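Local coordinates for beta-galactosidase (Geobacillus stearothermophilus, PDB 4OIF), which probably hydrolyses terminal non-reducing beta-D-galactose residues in beta-D-galactosides, as a zinc-binding homotrimeric enzyme of glycoside hydrolase family 42, at residues 287-292 with 335-340; 321-326 with 357-362; 328-333 with 371-376; 362-367 with 376-381. One frame throughout, in Å; residues are numbered along the deposited sequence.

All four contacts lie in the TIM-barrel domain, around the ends of its last strands. Contact 2 holds E322, the predicted nucleophile, and its centre is 11 Å from that of contact 3, which holds W330, predicted to bind substrate. Contacts 1 and 2 are joined through K337, whose NZ lies 2.7 Å from T324 O and whose N lies 3.0 Å from S326 O. Contact 3 is tied to contact 2 by V376 N, 3.1 Å from Q361 O, and to contact 4 by H379 NE2, 2.8 Å from K371 O. Contacts 2 and 4 share W362, while contacts 3 and 4 share V376. Contacts 1, 3 and 4 also touch the second subunit.

Contact 1. Residues 287-292 with 335-340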
loop_
_atom_site.group_PDB
_atom_site.type_symbol
_atom_site.label_atom_id
_atom_site.label_comp_id
_atom_site.label_asym_id
_atom_site.label_seq_id
_atom_site.Cartn_x
_atom_site.Cartn_y
_atom_site.Cartn_z
ATOM N N PRO A 287 12.468 -20.907 7.792
ATOM C CA PRO A 287 11.576 -21.242 6.680
ATOM C C PRO A 287 10.125 -21.282 7.139
ATOM O O PRO A 287 9.867 -21.704 8.267
ATOM C CB PRO A 287 12.049 -22.637 6.248
ATOM C CG PRO A 287 13.398 -22.800 6.851
ATOM C CD PRO A 287 13.352 -22.036 8.132
ATOM N N ALA A 288 9.198 -20.856 6.286
ATOM C CA ALA A 288 7.795 -20.852 6.658
ATOM C C ALA A 288 7.168 -22.216 6.388
ATOM O O ALA A 288 6.349 -22.368 5.475
ATOM C CB ALA A 288 7.056 -19.763 5.918
ATOM N N TRP A 289 7.565 -23.206 7.192
ATOM C CA TRP A 289 7.115 -24.584 7.004
ATOM C C TRP A 289 5.601 -24.710 7.104
ATOM O O TRP A 289 4.974 -24.117 7.976
ATOM C CB TRP A 289 7.761 -25.526 8.027
ATOM C CG TRP A 289 9.275 -25.621 7.970
ATOM C CD1 TRP A 289 10.163 -25.212 8.934
ATOM C CD2 TRP A 289 10.067 -26.167 6.907
ATOM N NE1 TRP A 289 11.456 -25.475 8.535
ATOM C CE2 TRP A 289 11.426 -26.059 7.297
ATOM C CE3 TRP A 289 9.764 -26.743 5.669
ATOM C CZ2 TRP A 289 12.472 -26.494 6.486
ATOM C CZ3 TRP A 289 10.806 -27.178 4.863
ATOM C CH2 TRP A 289 12.145 -27.050 5.276
ATOM N N HIS A 290 5.042 -25.488 6.181
ATOM C CA HIS A 290 3.625 -25.824 6.141
ATOM C C HIS A 290 2.763 -24.649 5.700
ATOM O O HIS A 290 1.568 -24.613 5.992
ATOM C CB HIS A 290 3.155 -26.346 7.505
ATOM C CG HIS A 290 4.083 -27.346 8.120
ATOM N ND1 HIS A 290 4.399 -28.542 7.511
ATOM C CD2 HIS A 290 4.758 -27.329 9.293
ATOM C CE1 HIS A 290 5.233 -29.217 8.283
ATOM N NE2 HIS A 290 5.466 -28.503 9.369
ATOM N N ASN A 291 3.368 -23.704 4.983
ATOM C CA ASN A 291 2.618 -22.630 4.334
ATOM C C ASN A 291 1.684 -23.205 3.281
ATOM O O ASN A 291 1.802 -24.370 2.910
ATOM C CB ASN A 291 3.553 -21.580 3.705
ATOM C CG ASN A 291 4.365 -22.121 2.516
ATOM O OD1 ASN A 291 3.843 -22.301 1.412
ATOM N ND2 ASN A 291 5.664 -22.327 2.734
ATOM N N ASP A 292 0.755 -22.390 2.799
ATOM C CA ASP A 292 -0.249 -22.898 1.874
ATOM C C ASP A 292 0.016 -22.497 0.433
ATOM O O ASP A 292 -0.901 -22.504 -0.380
ATOM C CB ASP A 292 -1.660 -22.437 2.296
ATOM C CG ASP A 292 -1.853 -20.930 2.199
ATOM O OD1 ASP A 292 -0.849 -20.196 2.013
ATOM O OD2 ASP A 292 -3.021 -20.482 2.340
ATOM N N LYS A 335 2.710 -20.390 11.994
ATOM C CA LYS A 335 2.419 -21.807 12.112
ATOM C C LYS A 335 3.651 -22.542 12.636
ATOM O O LYS A 335 4.779 -22.263 12.217
ATOM C CB LYS A 335 1.985 -22.367 10.761
ATOM C CG LYS A 335 1.226 -23.674 10.796
ATOM C CD LYS A 335 0.767 -24.033 9.391
ATOM C CE LYS A 335 0.024 -25.338 9.350
ATOM N NZ LYS A 335 -0.271 -25.665 7.936
ATOM N N ALA A 336 3.424 -23.473 13.557
ATOM C CA ALA A 336 4.493 -24.279 14.124
ATOM C C ALA A 336 4.792 -25.504 13.271
ATOM O O ALA A 336 3.934 -25.995 12.528
ATOM C CB ALA A 336 4.138 -24.706 15.544
ATOM N N LYS A 337 6.029 -25.981 13.386
ATOM C CA LYS A 337 6.443 -27.230 12.773
ATOM C C LYS A 337 5.555 -28.391 13.215
ATOM O O LYS A 337 5.256 -28.545 14.405
ATOM C CB LYS A 337 7.898 -27.535 13.122
ATOM C CG LYS A 337 8.908 -26.635 12.444
ATOM C CD LYS A 337 10.296 -26.841 13.034
ATOM C CE LYS A 337 11.375 -26.292 12.111
ATOM N NZ LYS A 337 12.703 -26.241 12.774
ATOM N N ARG A 338 5.130 -29.199 12.251
ATOM C CA ARG A 338 4.410 -30.437 12.535
ATOM C C ARG A 338 5.366 -31.448 13.138
ATOM O O ARG A 338 6.562 -31.365 12.892
ATOM C CB ARG A 338 3.773 -31.000 11.261
ATOM C CG ARG A 338 2.331 -30.602 11.094
ATOM C CD ARG A 338 2.182 -29.094 11.029
ATOM N NE ARG A 338 0.777 -28.725 11.034
ATOM C CZ ARG A 338 0.224 -27.873 11.886
ATOM N NH1 ARG A 338 0.963 -27.262 12.801
ATOM N NH2 ARG A 338 -1.074 -27.623 11.798
ATOM N N PRO A 339 4.843 -32.399 13.933
ATOM C CA PRO A 339 5.680 -33.473 14.490
ATOM C C PRO A 339 6.594 -34.060 13.421
ATOM O O PRO A 339 6.124 -34.298 12.306
ATOM C CB PRO A 339 4.657 -34.509 14.955
ATOM C CG PRO A 339 3.438 -33.691 15.295
ATOM C CD PRO A 339 3.426 -32.540 14.321
ATOM N N GLY A 340 7.873 -34.244 13.736
ATOM C CA GLY A 340 8.819 -34.805 12.791
ATOM C C GLY A 340 9.551 -33.786 11.924
ATOM O O GLY A 340 10.672 -34.037 11.467
HETATM O O HOH W 1 13.644 -24.851 10.469
HETATM O O HOH W 2 6.469 -23.590 10.585
#
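Two loops meet here without regular pairing, and their backbones are closest at W289 and K337, whose CA atoms lie 6.4 Å apart. A type II beta turn from A288 to N291 places H290 at its third position, with a positive phi of 73° that aims CB at the other loop; N291 ND2 braces the turn by donating to A288 O at 2.8 Å. The imidazole of H290 is sandwiched between W289 CB on one face and R338 CD on the opposite one, the latter a CH-pi contact 3.7 Å from the H290 ring centroid and 17° off the normal. K335 is extended throughout, so that NZ reaches H290 O at 2.9 Å, in the carbonyl plane and on a lone pair, while its CE rests over the centre of the R338 guanidinium. NZ also forms a salt bridge with D539 of the second subunit, and R338 NH2 with D533 and D573 there. An alanine at K335 would remove both bonds of NZ and would probably loosen the turn and weaken the subunit interface. K337 runs alongside W289, its CE 3.6 Å from W289 CD1, with NZ bonded to T324 O. Helices 296-312 and 341-351 pack on the W289 indole, and R386 of helix 386-399 bonds K337 O, so the contact links loops that follow the adjacent parallel strands 282-284 and 319-322.

Contact 2. Residues 321-326 with 357-362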
loop_
_atom_site.group_PDB
_atom_site.type_symbol
_atom_site.label_atom_id
_atom_site.label_comp_id
_atom_site.label_asym_id
_atom_site.label_seq_id
_atom_site.Cartn_x
_atom_site.Cartn_y
_atom_site.Cartn_z
ATOM N N MET A 321 23.298 -20.954 13.390
ATOM C CA MET A 321 23.296 -20.207 14.646
ATOM C C MET A 321 21.878 -20.101 15.210
ATOM O O MET A 321 21.664 -20.145 16.431
ATOM C CB MET A 321 23.898 -18.809 14.451
ATOM C CG MET A 321 24.072 -18.008 15.744
ATOM S SD MET A 321 25.325 -18.689 16.859
ATOM C CE MET A 321 26.754 -18.643 15.791
ATOM N N GLU A 322 20.904 -19.966 14.318
ATOM C CA GLU A 322 19.520 -19.883 14.747
ATOM C C GLU A 322 18.582 -20.666 13.835
ATOM O O GLU A 322 18.761 -20.712 12.615
ATOM C CB GLU A 322 19.064 -18.424 14.812
ATOM C CG GLU A 322 19.813 -17.543 15.806
ATOM C CD GLU A 322 19.473 -16.071 15.625
ATOM O OE1 GLU A 322 18.599 -15.782 14.776
ATOM O OE2 GLU A 322 20.071 -15.213 16.321
ATOM N N CYS A 323 17.592 -21.295 14.460
ATOM C CA CYS A 323 16.363 -21.740 13.807
ATOM C C CYS A 323 15.341 -21.881 14.933
ATOM O O CYS A 323 15.709 -21.800 16.108
ATOM C CB CYS A 323 16.556 -23.051 13.032
ATOM S SG CYS A 323 16.918 -24.521 14.029
ATOM N N THR A 324 14.066 -22.048 14.602
ATOM C CA THR A 324 13.063 -22.238 15.652
ATOM C C THR A 324 12.697 -23.713 15.742
ATOM O O THR A 324 12.552 -24.385 14.719
ATOM C CB THR A 324 11.778 -21.355 15.429
ATOM O OG1 THR A 324 10.787 -21.650 16.428
ATOM C CG2 THR A 324 11.183 -21.559 14.066
ATOM N N PRO A 325 12.587 -24.230 16.975
ATOM C CA PRO A 325 12.152 -25.609 17.238
ATOM C C PRO A 325 10.646 -25.775 17.035
ATOM O O PRO A 325 10.125 -26.886 17.101
ATOM C CB PRO A 325 12.538 -25.829 18.708
ATOM C CG PRO A 325 12.520 -24.457 19.311
ATOM C CD PRO A 325 12.952 -23.513 18.215
ATOM N N SER A 326 9.952 -24.674 16.781
ATOM C CA SER A 326 8.504 -24.728 16.614
ATOM C C SER A 326 8.020 -23.646 15.643
ATOM O O SER A 326 7.912 -23.894 14.435
ATOM C CB SER A 326 7.799 -24.601 17.978
ATOM O OG SER A 326 8.149 -23.397 18.647
ATOM N N ILE A 357 23.306 -27.460 15.440
ATOM C CA ILE A 357 21.895 -27.128 15.468
ATOM C C ILE A 357 21.652 -26.196 16.667
ATOM O O ILE A 357 21.665 -26.605 17.850
ATOM C CB ILE A 357 20.993 -28.381 15.551
ATOM C CG1 ILE A 357 21.225 -29.304 14.343
ATOM C CG2 ILE A 357 19.539 -27.969 15.624
ATOM C CD1 ILE A 357 20.841 -28.705 12.995
ATOM N N LEU A 358 21.463 -24.923 16.345
ATOM C CA LEU A 358 21.275 -23.902 17.355
ATOM C C LEU A 358 19.964 -23.146 17.108
ATOM O O LEU A 358 19.586 -22.853 15.967
ATOM C CB LEU A 358 22.474 -22.947 17.382
ATOM C CG LEU A 358 23.822 -23.617 17.693
ATOM C CD1 LEU A 358 25.024 -22.704 17.391
ATOM C CD2 LEU A 358 23.859 -24.098 19.140
ATOM N N TYR A 359 19.281 -22.854 18.207
ATOM C CA TYR A 359 17.964 -22.263 18.202
ATOM C C TYR A 359 17.961 -20.818 18.658
ATOM O O TYR A 359 18.835 -20.352 19.408
ATOM C CB TYR A 359 17.020 -23.042 19.125
ATOM C CG TYR A 359 17.056 -24.543 18.963
ATOM C CD1 TYR A 359 16.741 -25.141 17.746
ATOM C CD2 TYR A 359 17.383 -25.368 20.041
ATOM C CE1 TYR A 359 16.770 -26.519 17.604
ATOM C CE2 TYR A 359 17.406 -26.742 19.912
ATOM C CZ TYR A 359 17.099 -27.314 18.691
ATOM O OH TYR A 359 17.125 -28.682 18.559
ATOM N N PHE A 360 16.951 -20.104 18.200
ATOM C CA PHE A 360 16.446 -19.020 18.997
ATOM C C PHE A 360 15.064 -19.452 19.444
ATOM O O PHE A 360 14.203 -19.697 18.602
ATOM C CB PHE A 360 16.375 -17.697 18.239
ATOM C CG PHE A 360 15.988 -16.563 19.129
ATOM C CD1 PHE A 360 16.961 -15.832 19.803
ATOM C CD2 PHE A 360 14.651 -16.291 19.374
ATOM C CE1 PHE A 360 16.608 -14.816 20.665
ATOM C CE2 PHE A 360 14.289 -15.279 20.236
ATOM C CZ PHE A 360 15.266 -14.541 20.886
ATOM N N GLN A 361 14.840 -19.568 20.749
ATOM C CA GLN A 361 15.851 -19.384 21.784
ATOM C C GLN A 361 15.721 -20.551 22.773
ATOM O O GLN A 361 14.977 -21.496 22.515
ATOM C CB GLN A 361 15.679 -18.034 22.497
ATOM C CG GLN A 361 14.310 -17.827 23.125
ATOM C CD GLN A 361 14.182 -16.486 23.852
ATOM O OE1 GLN A 361 15.123 -16.018 24.491
ATOM N NE2 GLN A 361 13.003 -15.876 23.764
ATOM N N TRP A 362 16.435 -20.502 23.894
ATOM C CA TRP A 362 16.315 -21.573 24.875
ATOM C C TRP A 362 14.969 -21.521 25.580
ATOM O O TRP A 362 14.217 -22.498 25.591
ATOM C CB TRP A 362 17.423 -21.506 25.918
ATOM C CG TRP A 362 17.134 -22.400 27.087
ATOM C CD1 TRP A 362 16.791 -22.016 28.354
ATOM C CD2 TRP A 362 17.110 -23.835 27.083
ATOM N NE1 TRP A 362 16.576 -23.121 29.142
ATOM C CE2 TRP A 362 16.769 -24.250 28.388
ATOM C CE3 TRP A 362 17.350 -24.809 26.102
ATOM C CZ2 TRP A 362 16.671 -25.600 28.741
ATOM C CZ3 TRP A 362 17.251 -26.145 26.452
ATOM C CH2 TRP A 362 16.906 -26.527 27.757
#
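The ring of Y359 lies with one face toward P325 CB and its edge toward C323 SG, which is 5.0 Å from the Y359 ring centroid and 76° off the normal, a sulfur-aromatic contact. The segments carry the last residues of the neighbouring TIM-barrel strands 319-322 and 356-359 and the loops that follow; F360 N donates to C323 O at 3.0 Å, from 29° above the carbonyl plane. M321 and L358 run side by side, SD of M321 4.1 Å from CD1 of L358. Y359 OH bonds H17 and H342, so an alanine at Y359 would lose these bonds and the ring against C323 and P325, and would probably loosen the packing between the strand ends and helix 341-351. E322, the predicted nucleophile, has OE1 bonded to Y286 OH, and its CG is 4.2 Å from F360 CB. Beyond it, T324 OG1 closes an ST turn by accepting from S326 N at 3.2 Å, with an N-H...O angle of 161°.

Contact 3. Residues 328-333 with 371-376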
loop_
_atom_site.group_PDB
_atom_site.type_symbol
_atom_site.label_atom_id
_atom_site.label_comp_id
_atom_site.label_asym_id
_atom_site.label_seq_id
_atom_site.Cartn_x
_atom_site.Cartn_y
_atom_site.Cartn_z
ATOM N N VAL A 328 7.722 -19.019 14.798
ATOM C CA VAL A 328 8.278 -17.696 15.077
ATOM C C VAL A 328 7.160 -16.714 15.450
ATOM O O VAL A 328 6.009 -17.112 15.615
ATOM C CB VAL A 328 9.080 -17.136 13.892
ATOM C CG1 VAL A 328 10.240 -18.059 13.554
ATOM C CG2 VAL A 328 8.175 -16.923 12.690
ATOM N N ASN A 329 7.493 -15.434 15.581
ATOM C CA ASN A 329 6.527 -14.458 16.092
ATOM C C ASN A 329 6.143 -13.417 15.060
ATOM O O ASN A 329 5.084 -12.797 15.148
ATOM C CB ASN A 329 7.096 -13.739 17.320
ATOM C CG ASN A 329 8.368 -12.957 16.996
ATOM O OD1 ASN A 329 9.350 -13.524 16.516
ATOM N ND2 ASN A 329 8.339 -11.647 17.228
ATOM N N TRP A 330 7.017 -13.239 14.077
ATOM C CA TRP A 330 6.972 -12.083 13.188
ATOM C C TRP A 330 6.457 -12.398 11.796
ATOM O O TRP A 330 6.462 -11.523 10.935
ATOM C CB TRP A 330 8.363 -11.465 13.077
ATOM C CG TRP A 330 9.418 -12.461 12.696
ATOM C CD1 TRP A 330 10.050 -13.354 13.528
ATOM C CD2 TRP A 330 9.960 -12.680 11.389
ATOM N NE1 TRP A 330 10.951 -14.109 12.815
ATOM C CE2 TRP A 330 10.920 -13.713 11.502
ATOM C CE3 TRP A 330 9.736 -12.100 10.135
ATOM C CZ2 TRP A 330 11.650 -14.173 10.410
ATOM C CZ3 TRP A 330 10.466 -12.559 9.049
ATOM C CH2 TRP A 330 11.406 -13.589 9.193
ATOM N N HIS A 331 6.028 -13.640 11.579
ATOM C CA HIS A 331 5.462 -14.054 10.293
ATOM C C HIS A 331 3.979 -13.707 10.217
ATOM O O HIS A 331 3.329 -13.586 11.252
ATOM C CB HIS A 331 5.665 -15.556 10.067
ATOM C CG HIS A 331 6.999 -15.906 9.483
ATOM N ND1 HIS A 331 7.302 -17.169 9.022
ATOM C CD2 HIS A 331 8.109 -15.155 9.278
ATOM C CE1 HIS A 331 8.540 -17.183 8.563
ATOM N NE2 HIS A 331 9.052 -15.973 8.708
ATOM N N LYS A 332 3.457 -13.537 9.000
ATOM C CA LYS A 332 2.044 -13.207 8.797
ATOM C C LYS A 332 1.144 -14.308 9.337
ATOM O O LYS A 332 0.020 -14.057 9.777
ATOM C CB LYS A 332 1.747 -12.977 7.317
ATOM C CG LYS A 332 2.267 -11.658 6.784
ATOM C CD LYS A 332 1.652 -11.306 5.430
ATOM C CE LYS A 332 2.062 -12.284 4.330
ATOM N NZ LYS A 332 3.527 -12.268 4.024
ATOM N N VAL A 333 1.652 -15.533 9.279
ATOM C CA VAL A 333 0.976 -16.699 9.836
ATOM C C VAL A 333 2.016 -17.492 10.590
ATOM O O VAL A 333 2.861 -18.138 9.973
ATOM C CB VAL A 333 0.343 -17.600 8.750
ATOM C CG1 VAL A 333 -0.306 -18.823 9.390
ATOM C CG2 VAL A 333 -0.660 -16.823 7.901
ATOM N N LYS A 371 7.826 -12.822 22.838
ATOM C CA LYS A 371 7.338 -13.655 23.925
ATOM C C LYS A 371 6.589 -14.865 23.360
ATOM O O LYS A 371 6.358 -15.840 24.063
ATOM C CB LYS A 371 6.444 -12.849 24.883
ATOM C CG LYS A 371 5.014 -12.570 24.403
ATOM C CD LYS A 371 4.289 -11.672 25.406
ATOM C CE LYS A 371 2.809 -11.490 25.093
ATOM N NZ LYS A 371 2.558 -10.625 23.914
ATOM N N PHE A 372 6.235 -14.822 22.082
ATOM C CA PHE A 372 5.543 -15.950 21.478
ATOM C C PHE A 372 6.393 -16.577 20.380
ATOM O O PHE A 372 5.919 -17.431 19.627
ATOM C CB PHE A 372 4.190 -15.518 20.912
ATOM C CG PHE A 372 3.179 -15.141 21.961
ATOM C CD1 PHE A 372 3.171 -15.767 23.198
ATOM C CD2 PHE A 372 2.239 -14.149 21.711
ATOM C CE1 PHE A 372 2.235 -15.424 24.158
ATOM C CE2 PHE A 372 1.302 -13.798 22.674
ATOM C CZ PHE A 372 1.297 -14.438 23.895
ATOM N N HIS A 373 7.644 -16.135 20.275
ATOM C CA HIS A 373 8.601 -16.775 19.385
ATOM C C HIS A 373 8.859 -18.171 19.933
ATOM O O HIS A 373 8.800 -18.380 21.144
ATOM C CB HIS A 373 9.903 -15.962 19.293
ATOM C CG HIS A 373 10.837 -16.420 18.215
ATOM N ND1 HIS A 373 11.453 -17.652 18.235
ATOM C CD2 HIS A 373 11.270 -15.804 17.091
ATOM C CE1 HIS A 373 12.216 -17.780 17.165
ATOM N NE2 HIS A 373 12.127 -16.671 16.456
ATOM N N GLY A 374 9.114 -19.131 19.049
ATOM C CA GLY A 374 9.418 -20.482 19.481
ATOM C C GLY A 374 10.647 -20.549 20.373
ATOM O O GLY A 374 11.535 -19.699 20.300
ATOM N N ALA A 375 10.673 -21.550 21.242
ATOM C CA ALA A 375 11.839 -21.850 22.065
ATOM C C ALA A 375 11.782 -23.296 22.521
ATOM O O ALA A 375 10.741 -23.951 22.411
ATOM C CB ALA A 375 11.917 -20.926 23.272
ATOM N N VAL A 376 12.900 -23.791 23.041
ATOM C CA VAL A 376 12.941 -25.136 23.566
ATOM C C VAL A 376 11.948 -25.259 24.717
ATOM O O VAL A 376 11.197 -26.235 24.806
ATOM C CB VAL A 376 14.353 -25.508 24.030
ATOM C CG1 VAL A 376 14.355 -26.873 24.704
ATOM C CG2 VAL A 376 15.305 -25.489 22.839
HETATM O O HOH W 3 12.919 -15.634 13.984
#
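H373 ND1 is gripped by one nearly straight bond, donating to G374 O at 2.9 Å with an N-H...O angle of 168°; the acceptor lies in the ring plane and the donor on a carbonyl lone pair, so the bond fixes the rotation of the imidazole. Its other nitrogen, NE2, meets a water at 2.8 Å, and this water accepts from W330 NE1, also at 2.8 Å. The water is in the plane of both rings and so bridges them edge to edge. V328 CA sits over the centre of the H373 ring, 4.1 Å from its centroid and 11° off the normal, with V328 CG1 3.7 Å from H373 NE2. At the ring edge, N329 OD1 comes within 3.0 Å of H373 CD2, its amide plane turned 48° from the imidazole. These are the loops that follow the last two strands of the TIM barrel, 319-322 and 356-359, on the side where the predicted nucleophile E322 lies, its side chain about 7 Å from that of H373. W330 is a predicted substrate-binding residue; H331 CD2 and V328 CG2 lie over one face of its indole, toward the rim. F360 meets the H373 ring edge-to-face. K371 NZ forms a salt bridge with D510 of the second subunit, and Q429 of that subunit packs against N329 and F372.

Contact 4. Residues 362-367 with 376-381; sequences WRKSRG and VVDHDN
The backbones run parallel through a single beta bridge between R363 and V377, their CA atoms 4.7 Å apart, in which V377 N donates to W362 O at 2.9 Å and K364 N donates to V377 O at an almost straight 173°. Both segments belong to the long loop between the last strand of the TIM barrel, 356-359, and helix 386-399, which winds round so that its two parts run side by side in the same direction. W362 presents one indole face to V377 CG2, a CH-pi contact, while V376 CG1 reaches its CZ3 at 3.5 Å. R363 bends at chi3 (-75°) and grips N381 OD1 end-on with NH1 (2.6 Å) and NH2 (2.8 Å); the acceptor lies in the guanidinium plane, and V377 CG1 lies over one face of that group. R363 NE forms a salt bridge with D36 of helix 30-42, which also accepts from W362 NE1. K364, extended beyond CG, ends in a salt bridge from NZ to D378 OD1 at 2.7 Å, approaching 66° out of the carboxylate plane; the same oxygen accepts from H379 N. Across the H379 ring, whose NE2 bonds K371 O, K364 CB sits over one face. R366 NE reaches A512 O of the second subunit. A water accepts from R363 NH1 at 2.9 Å and donates to D378 O at 2.8 Å.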
loop_
_atom_site.group_PDB
_atom_site.type_symbol
_atom_site.label_atom_id
_atom_site.label_comp_id
_atom_site.label_asym_id
_atom_site.label_seq_id
_atom_site.Cartn_x
_atom_site.Cartn_y
_atom_site.Cartn_z
ATOM N N TRP A 362 16.435 -20.502 23.894
ATOM C CA TRP A 362 16.315 -21.573 24.875
ATOM C C TRP A 362 14.969 -21.521 25.580
ATOM O O TRP A 362 14.217 -22.498 25.591
ATOM C CB TRP A 362 17.423 -21.506 25.918
ATOM C CG TRP A 362 17.134 -22.400 27.087
ATOM C CD1 TRP A 362 16.791 -22.016 28.354
ATOM C CD2 TRP A 362 17.110 -23.835 27.083
ATOM N NE1 TRP A 362 16.576 -23.121 29.142
ATOM C CE2 TRP A 362 16.769 -24.250 28.388
ATOM C CE3 TRP A 362 17.350 -24.809 26.102
ATOM C CZ2 TRP A 362 16.671 -25.600 28.741
ATOM C CZ3 TRP A 362 17.251 -26.145 26.452
ATOM C CH2 TRP A 362 16.906 -26.527 27.757
ATOM N N ARG A 363 14.687 -20.373 26.186
ATOM C CA ARG A 363 13.459 -20.174 26.936
ATOM C C ARG A 363 12.700 -18.947 26.428
ATOM O O ARG A 363 13.284 -17.882 26.240
ATOM C CB ARG A 363 13.776 -20.032 28.431
ATOM C CG ARG A 363 12.550 -19.990 29.330
ATOM C CD ARG A 363 12.920 -19.793 30.807
ATOM N NE ARG A 363 13.470 -21.008 31.410
ATOM C CZ ARG A 363 12.742 -22.000 31.931
ATOM N NH1 ARG A 363 11.406 -21.954 31.934
ATOM N NH2 ARG A 363 13.358 -23.052 32.444
ATOM N N LYS A 364 11.397 -19.102 26.217
ATOM C CA LYS A 364 10.549 -17.998 25.780
ATOM C C LYS A 364 10.649 -16.789 26.690
ATOM O O LYS A 364 10.676 -16.914 27.920
ATOM C CB LYS A 364 9.082 -18.442 25.687
ATOM C CG LYS A 364 8.832 -19.399 24.516
ATOM C CD LYS A 364 7.359 -19.690 24.294
ATOM C CE LYS A 364 7.167 -20.612 23.099
ATOM N NZ LYS A 364 5.793 -21.201 23.075
ATOM N N SER A 365 10.719 -15.620 26.066
ATOM C CA SER A 365 10.611 -14.354 26.771
ATOM C C SER A 365 9.239 -14.237 27.410
ATOM O O SER A 365 8.246 -14.569 26.801
ATOM C CB SER A 365 10.854 -13.185 25.813
ATOM O OG SER A 365 12.210 -13.136 25.426
ATOM N N ARG A 366 9.166 -13.758 28.637
ATOM C CA ARG A 366 7.860 -13.664 29.256
ATOM C C ARG A 366 7.056 -12.505 28.694
ATOM O O ARG A 366 5.822 -12.541 28.662
ATOM C CB ARG A 366 7.984 -13.508 30.758
ATOM C CG ARG A 366 6.664 -13.699 31.439
ATOM C CD ARG A 366 6.822 -13.660 32.919
ATOM N NE ARG A 366 5.533 -13.753 33.579
ATOM C CZ ARG A 366 5.330 -13.351 34.822
ATOM N NH1 ARG A 366 6.337 -12.830 35.517
ATOM N NH2 ARG A 366 4.127 -13.459 35.362
ATOM N N GLY A 367 7.766 -11.469 28.262
ATOM C CA GLY A 367 7.125 -10.282 27.730
ATOM C C GLY A 367 7.871 -9.779 26.512
ATOM O O GLY A 367 8.866 -10.381 26.103
ATOM N N VAL A 376 12.900 -23.791 23.041
ATOM C CA VAL A 376 12.941 -25.136 23.566
ATOM C C VAL A 376 11.948 -25.259 24.717
ATOM O O VAL A 376 11.197 -26.235 24.806
ATOM C CB VAL A 376 14.353 -25.508 24.030
ATOM C CG1 VAL A 376 14.355 -26.873 24.704
ATOM C CG2 VAL A 376 15.305 -25.489 22.839
ATOM N N VAL A 377 11.932 -24.248 25.580
ATOM C CA VAL A 377 11.086 -24.271 26.763
ATOM C C VAL A 377 9.979 -23.228 26.666
ATOM O O VAL A 377 10.238 -22.035 26.492
ATOM C CB VAL A 377 11.895 -24.038 28.069
ATOM C CG1 VAL A 377 10.997 -24.258 29.275
ATOM C CG2 VAL A 377 13.125 -24.970 28.137
ATOM N N ASP A 378 8.744 -23.704 26.780
ATOM C CA ASP A 378 7.558 -22.866 26.700
ATOM C C ASP A 378 7.312 -22.141 28.022
ATOM O O ASP A 378 8.057 -22.325 28.988
ATOM C CB ASP A 378 6.338 -23.718 26.335
ATOM C CG ASP A 378 5.260 -22.930 25.623
ATOM O OD1 ASP A 378 5.279 -21.676 25.665
ATOM O OD2 ASP A 378 4.379 -23.581 25.033
ATOM N N HIS A 379 6.251 -21.336 28.065
ATOM C CA HIS A 379 5.899 -20.608 29.271
ATOM C C HIS A 379 5.508 -21.558 30.389
ATOM O O HIS A 379 5.558 -21.190 31.562
ATOM C CB HIS A 379 4.765 -19.620 29.000
ATOM C CG HIS A 379 5.126 -18.544 28.021
ATOM N ND1 HIS A 379 6.082 -17.587 28.282
ATOM C CD2 HIS A 379 4.658 -18.278 26.778
ATOM C CE1 HIS A 379 6.191 -16.779 27.243
ATOM N NE2 HIS A 379 5.335 -17.177 26.318
ATOM N N ASP A 380 5.139 -22.786 30.037
ATOM C CA ASP A 380 4.695 -23.733 31.052
ATOM C C ASP A 380 5.855 -24.467 31.711
ATOM O O ASP A 380 5.661 -25.176 32.707
ATOM C CB ASP A 380 3.694 -24.740 30.470
ATOM C CG ASP A 380 4.257 -25.565 29.329
ATOM O OD1 ASP A 380 5.477 -25.552 29.072
ATOM O OD2 ASP A 380 3.445 -26.244 28.675
ATOM N N ASN A 381 7.054 -24.289 31.153
ATOM C CA ASN A 381 8.270 -24.869 31.716
ATOM C C ASN A 381 8.195 -26.398 31.771
ATOM O O ASN A 381 8.744 -27.033 32.665
ATOM C CB ASN A 381 8.526 -24.274 33.106
ATOM C CG ASN A 381 9.889 -24.638 33.666
ATOM O OD1 ASN A 381 10.929 -24.274 33.106
ATOM N ND2 ASN A 381 9.887 -25.346 34.795
HETATM O O HOH W 4 9.222 -20.474 30.755
HETATM O O HOH W 5 8.556 -17.869 29.670
#